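Local coordinates for aspartate aminotransferase (PDB 4H51), which probably catalyses, as a pyridoxal phosphate-dependent homodimer, the reversible transfer of an amino group between L-aspartate and 2-oxoglutarate, at residues Asn213-Leu218 and Arg248-Arg253; Lys98-Asn103 and Val257-Ser262; Lys182-Ala187 and Ser217-Lys222. All blocks are in the same frame, centred on the assembly; numbering follows the deposited sequence. Where two conformers were deposited one is given.

Contact 1. Residues Asn213-Leu218 and Arg248-Arg253; sequences NEIASL and RLFARR
Two helices that connect parallel strands of the large mixed sheet in this fold-type I aminotransferase pack side by side here, with segment axes 10.0 Å apart and crossing at -39°. Arg253, the first residue beyond helix 245-252, has the most surface buried. Its chain bends at chi3 (56°), bringing the guanidinium end against the neighbouring helix. NH1 and NH2 both grip Ser217 OG, end-on and in the guanidinium plane; the bond from NH2 to OG, at 2.8 Å, is the shorter and straighter of the two. NH1 also makes weak, strongly bent bonds to Asn213 O and to Asn213 OD1, so a single nitrogen serves three oxygens of one helical turn. The Asn213 amide is turned well out of the guanidinium plane, and CG lies anti to the backbone N, which carries OD1 across the gap.

Nearer the sheet, the packing is apolar. The CB of Ala216 is directed toward the other helix and lies over one face of the Phe250 ring, a CH-pi contact 4.0 Å from CB to the ring centroid. Ile215 CG2 comes to the ring edge, while Phe228, from the sheet, meets the ring edge-to-face. NH1 of Arg253 lies 3.7 Å from Ala216 CB, so this one methyl touches both the phenyl ring and the guanidinium.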
loop_
_atom_site.group_PDB
_atom_site.type_symbol
_atom_site.label_atom_id
_atom_site.label_comp_id
_atom_site.label_asym_id
_atom_site.label_seq_id
_atom_site.Cartn_x
_atom_site.Cartn_y
_atom_site.Cartn_z
ATOM N N ASN B 213 -11.029 -8.298 -31.041
ATOM C CA ASN B 213 -10.976 -7.291 -32.097
ATOM C C ASN B 213 -12.315 -6.550 -32.222
ATOM O O ASN B 213 -12.345 -5.296 -32.386
ATOM C CB ASN B 213 -10.570 -7.939 -33.434
ATOM C CG ASN B 213 -10.130 -6.913 -34.492
ATOM O OD1 ASN B 213 -9.295 -6.044 -34.234
ATOM N ND2 ASN B 213 -10.644 -7.057 -35.705
ATOM N N GLU B 214 -13.427 -7.279 -32.118
ATOM C CA GLU B 214 -14.755 -6.627 -32.189
ATOM C C GLU B 214 -14.976 -5.719 -30.983
ATOM O O GLU B 214 -15.503 -4.636 -31.136
ATOM C CB GLU B 214 -15.878 -7.624 -32.241
ATOM C CG GLU B 214 -15.985 -8.369 -33.560
ATOM C CD GLU B 214 -17.315 -9.127 -33.682
ATOM O OE1 GLU B 214 -18.398 -8.539 -33.444
ATOM O OE2 GLU B 214 -17.282 -10.337 -33.992
ATOM N N ILE B 215 -14.497 -6.136 -29.806
ATOM C CA ILE B 215 -14.666 -5.304 -28.605
ATOM C C ILE B 215 -13.855 -4.020 -28.752
ATOM O O ILE B 215 -14.322 -2.937 -28.380
ATOM C CB ILE B 215 -14.216 -6.032 -27.345
ATOM C CG1 ILE B 215 -15.119 -7.225 -27.053
ATOM C CG2 ILE B 215 -14.276 -5.077 -26.124
ATOM C CD1 ILE B 215 -14.466 -8.236 -26.136
ATOM N N ALA B 216 -12.642 -4.122 -29.298
ATOM C CA ALA B 216 -11.841 -2.905 -29.554
ATOM C C ALA B 216 -12.581 -1.940 -30.476
ATOM O O ALA B 216 -12.600 -0.750 -30.206
ATOM C CB ALA B 216 -10.469 -3.224 -30.109
ATOM N N SER B 217 -13.141 -2.427 -31.572
ATOM C CA SER B 217 -13.881 -1.562 -32.487
ATOM C C SER B 217 -15.031 -0.809 -31.798
ATOM O O SER B 217 -15.262 0.368 -32.068
ATOM C CB SER B 217 -14.473 -2.381 -33.634
ATOM O OG SER B 217 -13.443 -2.919 -34.397
ATOM N N LEU B 218 -15.744 -1.500 -30.933
ATOM C CA LEU B 218 -16.858 -0.899 -30.192
ATOM C C LEU B 218 -16.371 0.126 -29.173
ATOM O O LEU B 218 -17.004 1.191 -28.998
ATOM C CB LEU B 218 -17.638 -1.986 -29.455
ATOM C CG LEU B 218 -18.370 -2.972 -30.345
ATOM C CD1 LEU B 218 -19.155 -3.916 -29.464
ATOM C CD2 LEU B 218 -19.308 -2.248 -31.308
ATOM N N ARG B 248 -2.220 -5.717 -26.169
ATOM C CA ARG B 248 -1.379 -5.317 -27.331
ATOM C C ARG B 248 -2.191 -4.916 -28.543
ATOM O O ARG B 248 -1.838 -3.957 -29.240
ATOM C CB ARG B 248 -0.326 -6.385 -27.732
ATOM C CG ARG B 248 0.692 -6.639 -26.652
ATOM C CD ARG B 248 1.686 -7.707 -27.002
ATOM N NE ARG B 248 2.588 -7.948 -25.857
ATOM C CZ ARG B 248 3.485 -8.913 -25.836
ATOM N NH1 ARG B 248 3.639 -9.683 -26.894
ATOM N NH2 ARG B 248 4.242 -9.072 -24.769
ATOM N N LEU B 249 -3.300 -5.611 -28.771
ATOM C CA LEU B 249 -4.249 -5.234 -29.851
ATOM C C LEU B 249 -4.886 -3.900 -29.609
ATOM O O LEU B 249 -4.967 -3.081 -30.522
ATOM C CB LEU B 249 -5.387 -6.258 -29.956
ATOM C CG LEU B 249 -6.568 -6.000 -30.919
ATOM C CD1 LEU B 249 -6.194 -6.070 -32.399
ATOM C CD2 LEU B 249 -7.641 -7.022 -30.580
ATOM N N PHE B 250 -5.377 -3.661 -28.380
ATOM C CA PHE B 250 -5.987 -2.370 -28.079
ATOM C C PHE B 250 -4.980 -1.221 -28.271
ATOM O O PHE B 250 -5.334 -0.158 -28.779
ATOM C CB PHE B 250 -6.624 -2.360 -26.671
ATOM C CG PHE B 250 -7.962 -3.091 -26.563
ATOM C CD1 PHE B 250 -8.185 -4.321 -27.165
ATOM C CD2 PHE B 250 -8.977 -2.577 -25.789
ATOM C CE1 PHE B 250 -9.368 -4.993 -27.021
ATOM C CE2 PHE B 250 -10.195 -3.240 -25.653
ATOM C CZ PHE B 250 -10.390 -4.448 -26.288
ATOM N N ALA B 251 -3.737 -1.419 -27.831
ATOM C CA ALA B 251 -2.691 -0.401 -28.014
ATOM C C ALA B 251 -2.517 -0.152 -29.491
ATOM O O ALA B 251 -2.512 0.982 -29.920
ATOM C CB ALA B 251 -1.355 -0.866 -27.424
ATOM N N ARG B 252 -2.322 -1.228 -30.259
ATOM C CA ARG B 252 -2.045 -1.121 -31.689
ATOM C C ARG B 252 -3.170 -0.389 -32.384
ATOM O O ARG B 252 -2.902 0.361 -33.338
ATOM C CB ARG B 252 -1.836 -2.473 -32.366
ATOM N N ARG B 253 -4.416 -0.550 -31.888
ATOM C CA ARG B 253 -5.548 0.114 -32.521
ATOM C C ARG B 253 -5.898 1.500 -31.952
ATOM O O ARG B 253 -6.929 2.053 -32.314
ATOM C CB ARG B 253 -6.772 -0.806 -32.544
ATOM C CG ARG B 253 -6.521 -1.935 -33.551
ATOM C CD ARG B 253 -7.730 -2.738 -33.856
ATOM N NE ARG B 253 -8.823 -1.888 -34.337
ATOM C CZ ARG B 253 -10.089 -2.267 -34.300
ATOM N NH1 ARG B 253 -10.406 -3.479 -33.810
ATOM N NH2 ARG B 253 -11.037 -1.440 -34.692
#

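Contact 2. Residues Lys98-Asn103 and Val257-Ser262; sequences KIIYGN and VLLAQS
The last turn of helix 90-101 lies against strand 258-262, an inner strand of the mixed sheet that forms the core of the large domain in this class I aminotransferase fold; the contact is buried and mostly apolar. Just before the strand, Val257 points to the helix, and CG1, anti to the backbone N, meets the phenol of Tyr101 near the ring plane. The touch is tight, 3.1 Å from Val257 CG1 to Tyr101 OH, the two side chains running antiparallel past one another. A water bridges the same two residues: it lies 2.8 Å from Tyr101 OH and donates to Val257 O at 3.0 Å, so the buried hydroxyl has a polar partner beside the methyl.

Leu258 and Ala260 pack on helix 117-129 instead, whereas Leu259 between them faces helix 90-101 and meets Ile100 tip to tip, with Leu259 CD1 3.8 Å from Ile100 CG1. Gln261 then runs fully extended (chi1 175°, chi2 -178°) toward the helix, and NE2 rests against both isoleucines, 3.6 Å from Ile99 CG1 and 3.9 Å from Ile100 CG2. Both ends of its amide are bound: NE2 to Ala96 O, one turn back in the helix, and OE1 to Thr276 OG1 on the adjacent strand. Ser262 closes the strand at the cofactor, its OG hydrogen-bonded to phosphate oxygen OP3 of the pyridoxal phosphate-modified lysine at position 265 and to Ser264 N.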
loop_
_atom_site.group_PDB
_atom_site.type_symbol
_atom_site.label_atom_id
_atom_site.label_comp_id
_atom_site.label_asym_id
_atom_site.label_seq_id
_atom_site.Cartn_x
_atom_site.Cartn_y
_atom_site.Cartn_z
ATOM N N LYS B 98 7.018 -3.546 -20.042
ATOM C CA LYS B 98 7.530 -4.268 -21.206
ATOM C C LYS B 98 6.912 -5.632 -21.374
ATOM O O LYS B 98 6.681 -6.062 -22.499
ATOM C CB LYS B 98 9.038 -4.496 -21.126
ATOM C CG LYS B 98 9.855 -3.437 -21.807
ATOM C CD LYS B 98 11.351 -3.710 -21.810
ATOM C CE LYS B 98 12.079 -2.375 -21.678
ATOM N NZ LYS B 98 13.551 -2.402 -21.943
ATOM N N ILE B 99 6.660 -6.353 -20.292
ATOM C CA ILE B 99 6.128 -7.716 -20.472
ATOM C C ILE B 99 4.708 -7.660 -21.006
ATOM O O ILE B 99 4.235 -8.577 -21.628
ATOM C CB ILE B 99 6.204 -8.609 -19.214
ATOM C CG1 ILE B 99 5.144 -8.255 -18.194
ATOM C CG2 ILE B 99 7.631 -8.604 -18.664
ATOM C CD1 ILE B 99 4.812 -9.386 -17.230
ATOM N N ILE B 100 4.018 -6.561 -20.732
ATOM C CA ILE B 100 2.658 -6.486 -21.200
ATOM C C ILE B 100 2.640 -6.015 -22.664
ATOM O O ILE B 100 1.980 -6.667 -23.471
ATOM C CB ILE B 100 1.678 -5.795 -20.216
ATOM C CG1 ILE B 100 0.283 -5.768 -20.821
ATOM C CG2 ILE B 100 2.154 -4.433 -19.694
ATOM C CD1 ILE B 100 -0.380 -7.149 -20.671
ATOM N N TYR B 101 3.398 -4.974 -23.017
ATOM C CA TYR B 101 3.345 -4.406 -24.379
ATOM C C TYR B 101 4.413 -4.895 -25.336
ATOM O O TYR B 101 4.284 -4.680 -26.523
ATOM C CB TYR B 101 3.357 -2.882 -24.315
ATOM C CG TYR B 101 2.084 -2.358 -23.746
ATOM C CD1 TYR B 101 0.877 -2.569 -24.416
ATOM C CD2 TYR B 101 2.044 -1.737 -22.501
ATOM C CE1 TYR B 101 -0.306 -2.120 -23.895
ATOM C CE2 TYR B 101 0.859 -1.291 -21.976
ATOM C CZ TYR B 101 -0.316 -1.488 -22.687
ATOM O OH TYR B 101 -1.522 -1.055 -22.196
ATOM N N GLY B 102 5.451 -5.565 -24.819
ATOM C CA GLY B 102 6.617 -5.965 -25.645
ATOM C C GLY B 102 7.576 -4.782 -25.838
ATOM O O GLY B 102 7.251 -3.662 -25.439
ATOM N N ASN B 103 8.747 -5.023 -26.458
ATOM C CA ASN B 103 9.735 -3.951 -26.784
ATOM C C ASN B 103 9.307 -3.164 -28.028
ATOM O O ASN B 103 9.824 -3.374 -29.139
ATOM C CB ASN B 103 11.135 -4.539 -26.984
ATOM N N VAL B 257 -5.226 2.789 -23.376
ATOM C CA VAL B 257 -5.366 1.742 -22.382
ATOM C C VAL B 257 -4.822 2.183 -21.024
ATOM O O VAL B 257 -3.674 2.589 -20.910
ATOM C CB VAL B 257 -4.593 0.510 -22.848
ATOM C CG1 VAL B 257 -4.565 -0.537 -21.748
ATOM C CG2 VAL B 257 -5.191 -0.004 -24.157
ATOM N N LEU B 258 -5.667 2.090 -19.995
ATOM C CA LEU B 258 -5.254 2.114 -18.631
ATOM C C LEU B 258 -5.190 0.634 -18.203
ATOM O O LEU B 258 -6.117 -0.149 -18.502
ATOM C CB LEU B 258 -6.257 2.855 -17.768
ATOM C CG LEU B 258 -5.893 3.191 -16.307
ATOM C CD1 LEU B 258 -4.703 4.120 -16.267
ATOM C CD2 LEU B 258 -7.080 3.808 -15.527
ATOM N N LEU B 259 -4.105 0.263 -17.543
ATOM C CA LEU B 259 -3.855 -1.153 -17.182
ATOM C C LEU B 259 -3.278 -1.311 -15.761
ATOM O O LEU B 259 -2.317 -0.636 -15.380
ATOM C CB LEU B 259 -2.985 -1.863 -18.250
ATOM C CG LEU B 259 -2.870 -3.408 -18.189
ATOM C CD1 LEU B 259 -2.840 -4.050 -19.579
ATOM C CD2 LEU B 259 -1.632 -3.732 -17.379
ATOM N N ALA B 260 -3.913 -2.231 -15.003
ATOM C CA ALA B 260 -3.554 -2.651 -13.647
ATOM C C ALA B 260 -2.889 -4.007 -13.712
ATOM O O ALA B 260 -3.512 -5.000 -14.123
ATOM C CB ALA B 260 -4.804 -2.760 -12.768
ATOM N N GLN B 261 -1.630 -4.076 -13.325
ATOM C CA GLN B 261 -0.835 -5.294 -13.452
ATOM C C GLN B 261 -0.442 -5.840 -12.091
ATOM O O GLN B 261 -0.049 -5.078 -11.202
ATOM C CB GLN B 261 0.407 -4.933 -14.255
ATOM C CG GLN B 261 1.444 -5.989 -14.427
ATOM C CD GLN B 261 2.634 -5.462 -15.197
ATOM O OE1 GLN B 261 3.270 -4.489 -14.760
ATOM N NE2 GLN B 261 2.990 -6.143 -16.310
ATOM N N SER B 262 -0.491 -7.171 -11.959
ATOM C CA SER B 262 -0.081 -7.852 -10.747
ATOM C C SER B 262 1.042 -8.844 -11.011
ATOM O O SER B 262 1.048 -9.474 -12.040
ATOM C CB SER B 262 -1.224 -8.679 -10.201
ATOM O OG SER B 262 -0.818 -9.369 -9.018
HETATM O O HOH W 1 -1.325 0.912 -20.218
#

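Contact 3. Residues Lys182-Ala187 and Ser217-Lys222; sequences KDILAA and SLMLAK
The flat groups here are two peptide carbonyls at the end of helix 177-186, and both are met by Lys222 NZ. The ammonium sits above the plane of the Leu185 carbonyl, 3.1 Å from Leu185 O, but approaches Ala187 O nearly along the C=O axis, at 169° and only 2.6 Å from NZ. Bends at chi2 and chi3 fold the lysine back to reach them, its CD crossing over Leu185 CD2 at 4.1 Å. NZ also forms a salt bridge with Asp189, so the positive charge probably compensates both that carboxylate and the negative end of the helix dipole.

Away from the lysine, the helices pack through aliphatic groups. Ile184 CG2, anti to the backbone N, presses on Leu218 CB at 3.7 Å, the two side chains set roughly perpendicular. Leu218 CD2 meets Leu185 CD2 at 3.9 Å, nearer the surface. The CB of Met219 is directed away from helix 177-186, but a bend at chi2 (-71°) brings CE back to Ile184 CD1, 3.9 Å away.

The two helix segments run almost parallel, 9° apart, as the helices on either side of strand 192-196 in the chain; Ile184, Ala187 and Met219 all rest on Phe193 of that strand, which lies beneath the pair.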
loop_
_atom_site.group_PDB
_atom_site.type_symbol
_atom_site.label_atom_id
_atom_site.label_comp_id
_atom_site.label_asym_id
_atom_site.label_seq_id
_atom_site.Cartn_x
_atom_site.Cartn_y
_atom_site.Cartn_z
ATOM N N LYS B 182 -24.164 -5.614 -27.018
ATOM C CA LYS B 182 -25.352 -4.816 -26.786
ATOM C C LYS B 182 -25.111 -3.838 -25.628
ATOM O O LYS B 182 -25.423 -2.679 -25.748
ATOM C CB LYS B 182 -26.520 -5.738 -26.480
ATOM C CG LYS B 182 -27.859 -5.056 -26.243
ATOM C CD LYS B 182 -28.987 -6.079 -26.437
ATOM C CE LYS B 182 -30.163 -5.843 -25.509
ATOM N NZ LYS B 182 -30.786 -4.520 -25.792
ATOM N N ASP B 183 -24.576 -4.321 -24.514
ATOM C CA ASP B 183 -24.362 -3.441 -23.368
ATOM C C ASP B 183 -23.269 -2.357 -23.602
ATOM O O ASP B 183 -23.384 -1.211 -23.117
ATOM C CB ASP B 183 -24.058 -4.289 -22.124
ATOM C CG ASP B 183 -25.284 -5.033 -21.589
ATOM O OD1 ASP B 183 -26.443 -4.817 -22.084
ATOM O OD2 ASP B 183 -25.083 -5.923 -20.719
ATOM N N ILE B 184 -22.207 -2.717 -24.323
ATOM C CA ILE B 184 -21.152 -1.758 -24.709
ATOM C C ILE B 184 -21.789 -0.648 -25.527
ATOM O O ILE B 184 -21.506 0.495 -25.336
ATOM C CB ILE B 184 -20.004 -2.459 -25.500
ATOM C CG1 ILE B 184 -19.247 -3.436 -24.597
ATOM C CG2 ILE B 184 -18.976 -1.462 -26.094
ATOM C CD1 ILE B 184 -18.398 -4.451 -25.383
ATOM N N LEU B 185 -22.662 -1.028 -26.451
ATOM C CA LEU B 185 -23.289 -0.063 -27.352
ATOM C C LEU B 185 -24.364 0.780 -26.615
ATOM O O LEU B 185 -24.563 1.965 -26.924
ATOM C CB LEU B 185 -23.857 -0.800 -28.591
ATOM C CG LEU B 185 -22.848 -1.192 -29.704
ATOM C CD1 LEU B 185 -23.518 -2.057 -30.770
ATOM C CD2 LEU B 185 -22.284 0.085 -30.286
ATOM N N ALA B 186 -25.075 0.159 -25.674
ATOM C CA ALA B 186 -26.179 0.816 -24.962
ATOM C C ALA B 186 -25.666 1.836 -23.933
ATOM O O ALA B 186 -26.339 2.800 -23.592
ATOM C CB ALA B 186 -27.083 -0.219 -24.289
ATOM N N ALA B 187 -24.449 1.649 -23.473
ATOM C CA ALA B 187 -23.816 2.601 -22.587
ATOM C C ALA B 187 -23.652 3.930 -23.279
ATOM O O ALA B 187 -23.404 4.001 -24.478
ATOM C CB ALA B 187 -22.473 2.074 -22.151
ATOM N N SER B 217 -13.141 -2.427 -31.572
ATOM C CA SER B 217 -13.881 -1.562 -32.487
ATOM C C SER B 217 -15.031 -0.809 -31.798
ATOM O O SER B 217 -15.262 0.368 -32.068
ATOM C CB SER B 217 -14.473 -2.381 -33.634
ATOM O OG SER B 217 -13.443 -2.919 -34.397
ATOM N N LEU B 218 -15.744 -1.500 -30.933
ATOM C CA LEU B 218 -16.858 -0.899 -30.192
ATOM C C LEU B 218 -16.371 0.126 -29.173
ATOM O O LEU B 218 -17.004 1.191 -28.998
ATOM C CB LEU B 218 -17.638 -1.986 -29.455
ATOM C CG LEU B 218 -18.370 -2.972 -30.345
ATOM C CD1 LEU B 218 -19.155 -3.916 -29.464
ATOM C CD2 LEU B 218 -19.308 -2.248 -31.308
ATOM N N MET B 219 -15.261 -0.162 -28.491
ATOM C CA MET B 219 -14.720 0.804 -27.515
ATOM C C MET B 219 -14.256 2.092 -28.196
ATOM O O MET B 219 -14.383 3.192 -27.633
ATOM C CB MET B 219 -13.535 0.210 -26.704
ATOM C CG MET B 219 -13.928 -1.037 -25.893
ATOM S SD MET B 219 -14.985 -0.538 -24.528
ATOM C CE MET B 219 -15.631 -2.136 -24.014
ATOM N N LEU B 220 -13.719 1.966 -29.413
ATOM C CA LEU B 220 -13.280 3.125 -30.155
ATOM C C LEU B 220 -14.497 3.893 -30.663
ATOM O O LEU B 220 -14.547 5.093 -30.522
ATOM C CB LEU B 220 -12.367 2.737 -31.331
ATOM C CG LEU B 220 -10.953 2.323 -30.975
ATOM C CD1 LEU B 220 -10.379 1.317 -31.993
ATOM C CD2 LEU B 220 -10.028 3.551 -30.809
ATOM N N ALA B 221 -15.499 3.203 -31.188
ATOM C CA ALA B 221 -16.689 3.849 -31.755
ATOM C C ALA B 221 -17.455 4.653 -30.722
ATOM O O ALA B 221 -17.982 5.726 -31.023
ATOM C CB ALA B 221 -17.613 2.805 -32.391
ATOM N N LYS B 222 -17.489 4.119 -29.507
ATOM C CA LYS B 222 -18.238 4.694 -28.397
ATOM C C LYS B 222 -17.379 5.648 -27.561
ATOM O O LYS B 222 -17.896 6.287 -26.647
ATOM C CB LYS B 222 -18.815 3.578 -27.513
ATOM C CG LYS B 222 -19.926 2.750 -28.173
ATOM C CD LYS B 222 -21.226 3.530 -28.291
ATOM C CE LYS B 222 -21.836 3.711 -26.911
ATOM N NZ LYS B 222 -23.033 4.625 -26.993
#

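Overall arrangement
Contacts 1 and 3 share helix 209-221, which presents one side to helix 245-252 and another to helix 177-186, so the three helices form a row over the mixed sheet. Both are partly buried, with apolar packing toward the sheet and a basic side chain at the outer edge: an arginine gripping side-chain and backbone oxygens in contact 1, a lysine gripping backbone carbonyls in contact 3. Contact 2 is core, wholly buried and bonded across only through a water. It adjoins contact 1, where Arg248 probably hydrogen-bonds Ile99 O and Ile100 O, but lies about 23 Å centre to centre from contact 3, without touching it.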